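Local coordinates for putative Lipoprotein (Clostridium perfringens, PDB 5J7R) that is of unknown function but, as a putative lipoprotein with a sporulation and spore germination domain, may act at the cell surface or in spore formation, at residues Glu53-Ile64 and Leu77-Ile88. Sequence-based numbering, arbitrary orientation.
Sequences EILGQYLIQALI and LPKDTKLLSFDI
Phe86 lays one face of its ring over the helix backbone at Gly56 and Gln57, with Gln57 N 3.6 Å above the ring plane and offset toward the rim. Its CG stands anti to the backbone N (chi1 -178°), which carries the ring from the strand down onto the helix, and the absence of a side chain at Gly56 lets Phe86 CE2 come to 3.7 Å from Gly56 CA. Gln57 runs past Phe86 in the opposite direction, its CG meeting Leu83 CD2. Leu83 in turn crosses Ile60 at about a right angle, while the chain of Gln61, bent at chi2, brings NE2 to 3.5 Å from Leu83 CD2. Ile64 lies against the 77-82 loop, with CG2 against Thr81 O, CG1 3.8 Å from Leu77 CD1 and CD1 near Thr81 CG2; a water joins Ile64 O to Leu77 O. That loop holds a type I turn in which Pro78 O accepts from both Thr81 N and Thr81 OG1. The one direct hydrogen bond between the segments is at the other end, where Glu53 OE1 accepts from Ile88 N, nearly straight (2.8 Å, 171°), from above the carboxylate plane; a water also links Glu53 OE1 to Ile88 O. Helix 53-64 and strand 83-88 run obliquely antiparallel (136°), strand 83-89 being outermost in the chain's own three-stranded sheet. Ile95 of strand 92-97 touches Phe86 and Ile60, Leu77 touches Thr113 of helix 107-121, and Tyr58 packs on Ile54 of the second subunit.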
ATOM      1  N   GLU A  53      -4.138  -6.274   2.696  1.00 47.32           N
ATOM      2  CA  GLU A  53      -5.585  -6.285   2.944  1.00 47.01           C
ATOM      3  C   GLU A  53      -6.228  -5.051   2.374  1.00 42.98           C
ATOM      4  O   GLU A  53      -7.302  -5.152   1.790  1.00 47.61           O
ATOM      5  CB  GLU A  53      -5.948  -6.426   4.411  1.00 49.41           C
ATOM      6  CG  GLU A  53      -5.578  -7.777   4.982  1.00 53.82           C
ATOM      7  CD  GLU A  53      -6.099  -8.005   6.398  1.00 55.26           C
ATOM      8  OE1 GLU A  53      -6.150  -9.178   6.850  1.00 57.03           O
ATOM      9  OE2 GLU A  53      -6.477  -7.018   7.059  1.00 56.61           O
ATOM     10  N   ILE A  54      -5.600  -3.889   2.536  1.00 43.43           N
ATOM     11  CA  ILE A  54      -6.213  -2.678   1.958  1.00 44.97           C
ATOM     12  C   ILE A  54      -6.200  -2.734   0.433  1.00 41.78           C
ATOM     13  O   ILE A  54      -7.140  -2.280  -0.171  1.00 39.82           O
ATOM     14  CB  ILE A  54      -5.790  -1.289   2.501  1.00 45.68           C
ATOM     15  CG1 ILE A  54      -4.390  -0.880   2.089  1.00 48.34           C
ATOM     16  CG2 ILE A  54      -6.013  -1.259   3.994  1.00 47.25           C
ATOM     17  CD1 ILE A  54      -4.094   0.563   2.443  1.00 50.91           C
ATOM     18  N   LEU A  55      -5.144  -3.288  -0.167  1.00 42.20           N
ATOM     19  CA  LEU A  55      -5.062  -3.410  -1.627  1.00 43.87           C
ATOM     20  C   LEU A  55      -6.109  -4.403  -2.125  1.00 43.15           C
ATOM     21  O   LEU A  55      -6.852  -4.110  -3.065  1.00 43.33           O
ATOM     22  CB  LEU A  55      -3.675  -3.865  -2.063  1.00 44.52           C
ATOM     23  CG  LEU A  55      -3.442  -4.007  -3.569  1.00 44.39           C
ATOM     24  CD1 LEU A  55      -3.676  -2.690  -4.295  1.00 45.82           C
ATOM     25  CD2 LEU A  55      -2.031  -4.498  -3.809  1.00 45.14           C
ATOM     26  N   GLY A  56      -6.164  -5.569  -1.490  1.00 41.25           N
ATOM     27  CA  GLY A  56      -7.136  -6.593  -1.846  1.00 44.48           C
ATOM     28  C   GLY A  56      -8.547  -6.052  -1.731  1.00 44.74           C
ATOM     29  O   GLY A  56      -9.392  -6.266  -2.598  1.00 45.11           O
ATOM     30  N   GLN A  57      -8.791  -5.325  -0.656  1.00 43.89           N
ATOM     31  CA  GLN A  57     -10.099  -4.743  -0.423  1.00 45.25           C
ATOM     32  C   GLN A  57     -10.456  -3.776  -1.550  1.00 42.52           C
ATOM     33  O   GLN A  57     -11.579  -3.764  -2.018  1.00 39.84           O
ATOM     34  CB  GLN A  57     -10.134  -4.078   0.953  1.00 49.29           C
ATOM     35  CG  GLN A  57     -11.413  -3.357   1.281  1.00 55.33           C
ATOM     36  CD  GLN A  57     -11.481  -2.937   2.743  1.00 68.52           C
ATOM     37  OE1 GLN A  57     -11.032  -3.661   3.639  1.00 72.54           O
ATOM     38  NE2 GLN A  57     -12.108  -1.800   2.998  1.00 76.11           N
ATOM     39  N   TYR A  58      -9.488  -2.966  -1.968  1.00 40.01           N
ATOM     40  CA  TYR A  58      -9.688  -2.012  -3.040  1.00 41.40           C
ATOM     41  C   TYR A  58     -10.022  -2.745  -4.354  1.00 42.58           C
ATOM     42  O   TYR A  58     -10.951  -2.357  -5.063  1.00 41.40           O
ATOM     43  CB  TYR A  58      -8.432  -1.157  -3.220  1.00 42.13           C
ATOM     44  CG  TYR A  58      -8.574  -0.066  -4.231  1.00 41.65           C
ATOM     45  CD1 TYR A  58      -9.086   1.176  -3.868  1.00 43.50           C
ATOM     46  CD2 TYR A  58      -8.205  -0.269  -5.552  1.00 45.31           C
ATOM     47  CE1 TYR A  58      -9.220   2.196  -4.788  1.00 47.08           C
ATOM     48  CE2 TYR A  58      -8.347   0.749  -6.491  1.00 47.85           C
ATOM     49  CZ  TYR A  58      -8.849   1.972  -6.104  1.00 47.93           C
ATOM     50  OH  TYR A  58      -8.985   2.981  -7.010  1.00 56.05           O
ATOM     51  N   LEU A  59      -9.261  -3.801  -4.654  1.00 42.31           N
ATOM     52  CA  LEU A  59      -9.484  -4.627  -5.849  1.00 41.77           C
ATOM     53  C   LEU A  59     -10.883  -5.228  -5.882  1.00 42.28           C
ATOM     54  O   LEU A  59     -11.550  -5.156  -6.917  1.00 43.62           O
ATOM     55  CB  LEU A  59      -8.433  -5.743  -5.966  1.00 43.31           C
ATOM     56  CG  LEU A  59      -6.988  -5.296  -6.218  1.00 46.10           C
ATOM     57  CD1 LEU A  59      -6.035  -6.483  -6.163  1.00 48.29           C
ATOM     58  CD2 LEU A  59      -6.883  -4.586  -7.551  1.00 48.59           C
ATOM     59  N   ILE A  60     -11.334  -5.828  -4.776  1.00 41.29           N
ATOM     60  CA  ILE A  60     -12.682  -6.402  -4.746  1.00 43.74           C
ATOM     61  C   ILE A  60     -13.715  -5.307  -4.946  1.00 46.52           C
ATOM     62  O   ILE A  60     -14.751  -5.535  -5.580  1.00 47.48           O
ATOM     63  CB  ILE A  60     -12.990  -7.166  -3.428  1.00 44.83           C
ATOM     64  CG1 ILE A  60     -12.039  -8.349  -3.252  1.00 47.16           C
ATOM     65  CG2 ILE A  60     -14.432  -7.686  -3.402  1.00 47.19           C
ATOM     66  CD1 ILE A  60     -12.088  -9.378  -4.364  1.00 48.76           C
ATOM     67  N   GLN A  61     -13.430  -4.120  -4.413  1.00 48.90           N
ATOM     68  CA  GLN A  61     -14.389  -3.010  -4.524  1.00 52.31           C
ATOM     69  C   GLN A  61     -14.447  -2.624  -5.968  1.00 47.99           C
ATOM     70  O   GLN A  61     -15.495  -2.272  -6.473  1.00 52.48           O
ATOM     71  CB  GLN A  61     -13.931  -1.740  -3.765  1.00 57.23           C
ATOM     72  CG  GLN A  61     -15.079  -0.988  -3.093  1.00 70.25           C
ATOM     73  CD  GLN A  61     -15.691  -1.682  -1.887  1.00 78.77           C
ATOM     74  OE1 GLN A  61     -16.888  -1.956  -1.893  1.00 85.81           O
ATOM     75  NE2 GLN A  61     -14.896  -1.979  -0.865  1.00 83.27           N
ATOM     76  N   ALA A  62     -13.284  -2.647  -6.614  1.00 46.25           N
ATOM     77  CA  ALA A  62     -13.184  -2.291  -8.023  1.00 46.62           C
ATOM     78  C   ALA A  62     -13.938  -3.280  -8.920  1.00 44.31           C
ATOM     79  O   ALA A  62     -14.543  -2.873  -9.904  1.00 49.52           O
ATOM     80  CB  ALA A  62     -11.731  -2.168  -8.450  1.00 45.12           C
ATOM     81  N   LEU A  63     -13.906  -4.559  -8.571  1.00 43.20           N
ATOM     82  CA  LEU A  63     -14.638  -5.588  -9.332  1.00 45.28           C
ATOM     83  C   LEU A  63     -16.145  -5.371  -9.210  1.00 45.48           C
ATOM     84  O   LEU A  63     -16.866  -5.511 -10.181  1.00 50.19           O
ATOM     85  CB  LEU A  63     -14.274  -7.013  -8.863  1.00 43.18           C
ATOM     86  CG  LEU A  63     -12.861  -7.503  -9.116  1.00 42.39           C
ATOM     87  CD1 LEU A  63     -12.647  -8.866  -8.485  1.00 44.07           C
ATOM     88  CD2 LEU A  63     -12.554  -7.565 -10.606  1.00 46.01           C
ATOM     89  N   ILE A  64     -16.603  -5.036  -8.009  1.00 49.16           N
ATOM     90  CA  ILE A  64     -18.025  -4.784  -7.752  1.00 52.81           C
ATOM     91  C   ILE A  64     -18.510  -3.565  -8.535  1.00 54.91           C
ATOM     92  O   ILE A  64     -19.629  -3.560  -9.019  1.00 60.81           O
ATOM     93  CB  ILE A  64     -18.302  -4.591  -6.249  1.00 53.01           C
ATOM     94  CG1 ILE A  64     -18.059  -5.910  -5.505  1.00 53.32           C
ATOM     95  CG2 ILE A  64     -19.748  -4.156  -6.018  1.00 55.35           C
ATOM     96  CD1 ILE A  64     -18.077  -5.788  -3.993  1.00 54.47           C
ATOM     97  N   LEU A  77     -20.078  -9.591 -10.715  1.00 57.60           N
ATOM     98  CA  LEU A  77     -20.876  -9.563  -9.486  1.00 61.56           C
ATOM     99  C   LEU A  77     -21.955  -8.504  -9.645  1.00 61.17           C
ATOM    100  O   LEU A  77     -21.751  -7.538 -10.375  1.00 59.31           O
ATOM    101  CB  LEU A  77     -20.016  -9.202  -8.264  1.00 63.95           C
ATOM    102  CG  LEU A  77     -18.963 -10.194  -7.763  1.00 63.53           C
ATOM    103  CD1 LEU A  77     -18.074  -9.554  -6.711  1.00 61.37           C
ATOM    104  CD2 LEU A  77     -19.626 -11.458  -7.225  1.00 65.08           C
ATOM    105  N   PRO A  78     -23.114  -8.681  -8.981  1.00 60.79           N
ATOM    106  CA  PRO A  78     -24.173  -7.666  -9.057  1.00 66.37           C
ATOM    107  C   PRO A  78     -23.689  -6.298  -8.565  1.00 68.92           C
ATOM    108  O   PRO A  78     -22.890  -6.226  -7.627  1.00 71.57           O
ATOM    109  CB  PRO A  78     -25.248  -8.218  -8.127  1.00 65.18           C
ATOM    110  CG  PRO A  78     -25.066  -9.688  -8.205  1.00 63.46           C
ATOM    111  CD  PRO A  78     -23.582  -9.889  -8.280  1.00 61.65           C
ATOM    112  N   LYS A  79     -24.175  -5.233  -9.193  1.00 75.49           N
ATOM    113  CA  LYS A  79     -23.760  -3.873  -8.847  1.00 80.71           C
ATOM    114  C   LYS A  79     -24.116  -3.469  -7.411  1.00 78.17           C
ATOM    115  O   LYS A  79     -23.356  -2.747  -6.764  1.00 73.70           O
ATOM    116  CB  LYS A  79     -24.280  -2.871  -9.878  1.00 91.43           C
ATOM    117  CG  LYS A  79     -23.705  -1.468  -9.648  1.00101.84           C
ATOM    118  CD  LYS A  79     -23.410  -0.735 -10.956  1.00107.97           C
ATOM    119  CE  LYS A  79     -23.086   0.727 -10.757  1.00114.00           C
ATOM    120  NZ  LYS A  79     -22.924   1.450 -12.048  1.00118.28           N
ATOM    121  N   ASP A  80     -25.260  -3.952  -6.924  1.00 77.35           N
ATOM    122  CA  ASP A  80     -25.703  -3.648  -5.552  1.00 76.80           C
ATOM    123  C   ASP A  80     -24.946  -4.447  -4.465  1.00 72.14           C
ATOM    124  O   ASP A  80     -25.172  -4.223  -3.274  1.00 70.06           O
ATOM    125  CB  ASP A  80     -27.235  -3.780  -5.384  1.00 81.20           C
ATOM    126  CG  ASP A  80     -27.770  -5.158  -5.753  1.00 81.66           C
ATOM    127  OD1 ASP A  80     -26.998  -6.030  -6.201  1.00 79.92           O
ATOM    128  OD2 ASP A  80     -28.998  -5.352  -5.614  1.00 89.46           O
ATOM    129  N   THR A  81     -24.059  -5.361  -4.876  1.00 63.81           N
ATOM    130  CA  THR A  81     -23.252  -6.145  -3.930  1.00 65.66           C
ATOM    131  C   THR A  81     -22.414  -5.203  -3.087  1.00 64.29           C
ATOM    132  O   THR A  81     -21.953  -4.168  -3.562  1.00 67.88           O
ATOM    133  CB  THR A  81     -22.290  -7.129  -4.646  1.00 64.14           C
ATOM    134  OG1 THR A  81     -23.045  -8.013  -5.485  1.00 70.64           O
ATOM    135  CG2 THR A  81     -21.481  -7.961  -3.646  1.00 58.86           C
ATOM    136  N   LYS A  82     -22.213  -5.572  -1.837  1.00 66.34           N
ATOM    137  CA  LYS A  82     -21.450  -4.763  -0.924  1.00 69.57           C
ATOM    138  C   LYS A  82     -20.406  -5.603  -0.242  1.00 64.01           C
ATOM    139  O   LYS A  82     -20.689  -6.719   0.171  1.00 59.05           O
ATOM    140  CB  LYS A  82     -22.379  -4.185   0.130  1.00 78.57           C
ATOM    141  CG  LYS A  82     -23.458  -3.256  -0.453  1.00 88.35           C
ATOM    142  CD  LYS A  82     -24.333  -2.690   0.652  1.00 98.43           C
ATOM    143  CE  LYS A  82     -25.607  -2.047   0.140  1.00104.88           C
ATOM    144  NZ  LYS A  82     -26.362  -1.343   1.214  1.00110.08           N
ATOM    145  N   LEU A  83     -19.201  -5.059  -0.130  1.00 61.50           N
ATOM    146  CA  LEU A  83     -18.117  -5.755   0.539  1.00 60.08           C
ATOM    147  C   LEU A  83     -18.236  -5.487   2.050  1.00 60.92           C
ATOM    148  O   LEU A  83     -18.043  -4.364   2.500  1.00 63.75           O
ATOM    149  CB  LEU A  83     -16.772  -5.269  -0.002  1.00 55.77           C
ATOM    150  CG  LEU A  83     -15.524  -5.912   0.595  1.00 54.39           C
ATOM    151  CD1 LEU A  83     -15.506  -7.410   0.389  1.00 52.73           C
ATOM    152  CD2 LEU A  83     -14.307  -5.297  -0.035  1.00 54.45           C
ATOM    153  N   LEU A  84     -18.579  -6.514   2.822  1.00 62.07           N
ATOM    154  CA  LEU A  84     -18.731  -6.368   4.268  1.00 63.98           C
ATOM    155  C   LEU A  84     -17.374  -6.297   4.945  1.00 62.88           C
ATOM    156  O   LEU A  84     -17.161  -5.473   5.834  1.00 64.32           O
ATOM    157  CB  LEU A  84     -19.565  -7.511   4.843  1.00 65.58           C
ATOM    158  CG  LEU A  84     -21.001  -7.604   4.307  1.00 68.12           C
ATOM    159  CD1 LEU A  84     -21.678  -8.843   4.869  1.00 67.44           C
ATOM    160  CD2 LEU A  84     -21.814  -6.358   4.627  1.00 70.29           C
ATOM    161  N   SER A  85     -16.462  -7.167   4.530  1.00 59.69           N
ATOM    162  CA  SER A  85     -15.114  -7.175   5.085  1.00 58.73           C
ATOM    163  C   SER A  85     -14.174  -7.993   4.209  1.00 57.03           C
ATOM    164  O   SER A  85     -14.610  -8.859   3.447  1.00 54.96           O
ATOM    165  CB  SER A  85     -15.087  -7.750   6.504  1.00 60.28           C
ATOM    166  OG  SER A  85     -15.442  -9.119   6.509  1.00 64.50           O
ATOM    167  N   PHE A  86     -12.885  -7.707   4.342  1.00 52.16           N
ATOM    168  CA  PHE A  86     -11.861  -8.405   3.605  1.00 47.45           C
ATOM    169  C   PHE A  86     -10.706  -8.660   4.561  1.00 50.47           C
ATOM    170  O   PHE A  86     -10.196  -7.721   5.165  1.00 58.40           O
ATOM    171  CB  PHE A  86     -11.414  -7.589   2.402  1.00 46.65           C
ATOM    172  CG  PHE A  86     -10.384  -8.278   1.577  1.00 46.17           C
ATOM    173  CD1 PHE A  86     -10.737  -9.218   0.618  1.00 47.80           C
ATOM    174  CD2 PHE A  86      -9.054  -8.009   1.773  1.00 49.45           C
ATOM    175  CE1 PHE A  86      -9.757  -9.861  -0.136  1.00 48.97           C
ATOM    176  CE2 PHE A  86      -8.079  -8.656   1.036  1.00 49.57           C
ATOM    177  CZ  PHE A  86      -8.422  -9.579   0.085  1.00 45.10           C
ATOM    178  N   ASP A  87     -10.304  -9.920   4.706  1.00 48.22           N
ATOM    179  CA  ASP A  87      -9.230 -10.293   5.614  1.00 56.10           C
ATOM    180  C   ASP A  87      -8.350 -11.364   4.985  1.00 57.66           C
ATOM    181  O   ASP A  87      -8.824 -12.175   4.214  1.00 57.60           O
ATOM    182  CB  ASP A  87      -9.824 -10.813   6.935  1.00 60.26           C
ATOM    183  CG  ASP A  87     -10.603  -9.735   7.709  1.00 66.50           C
ATOM    184  OD1 ASP A  87     -10.034  -8.665   8.061  1.00 73.54           O
ATOM    185  OD2 ASP A  87     -11.775  -9.986   8.043  1.00 70.13           O
ATOM    186  N   ILE A  88      -7.062 -11.348   5.319  1.00 62.22           N
ATOM    187  CA  ILE A  88      -6.102 -12.328   4.806  1.00 61.84           C
ATOM    188  C   ILE A  88      -5.588 -13.205   5.949  1.00 69.22           C
ATOM    189  O   ILE A  88      -4.857 -12.738   6.815  1.00 74.39           O
ATOM    190  CB  ILE A  88      -4.906 -11.642   4.099  1.00 60.34           C
ATOM    191  CG1 ILE A  88      -5.389 -10.891   2.847  1.00 55.67           C
ATOM    192  CG2 ILE A  88      -3.856 -12.670   3.690  1.00 57.94           C
ATOM    193  CD1 ILE A  88      -4.328 -10.042   2.175  1.00 53.23           C
TER
HETATM  194  O   HOH W   1      -3.496 -10.327   7.019  1.00 63.75           O
HETATM  195  O   HOH W   2     -19.270  -2.764  -2.846  1.00 93.35           O
HETATM  196  O   HOH W   3     -20.397  -5.269 -11.297  1.00 59.24           O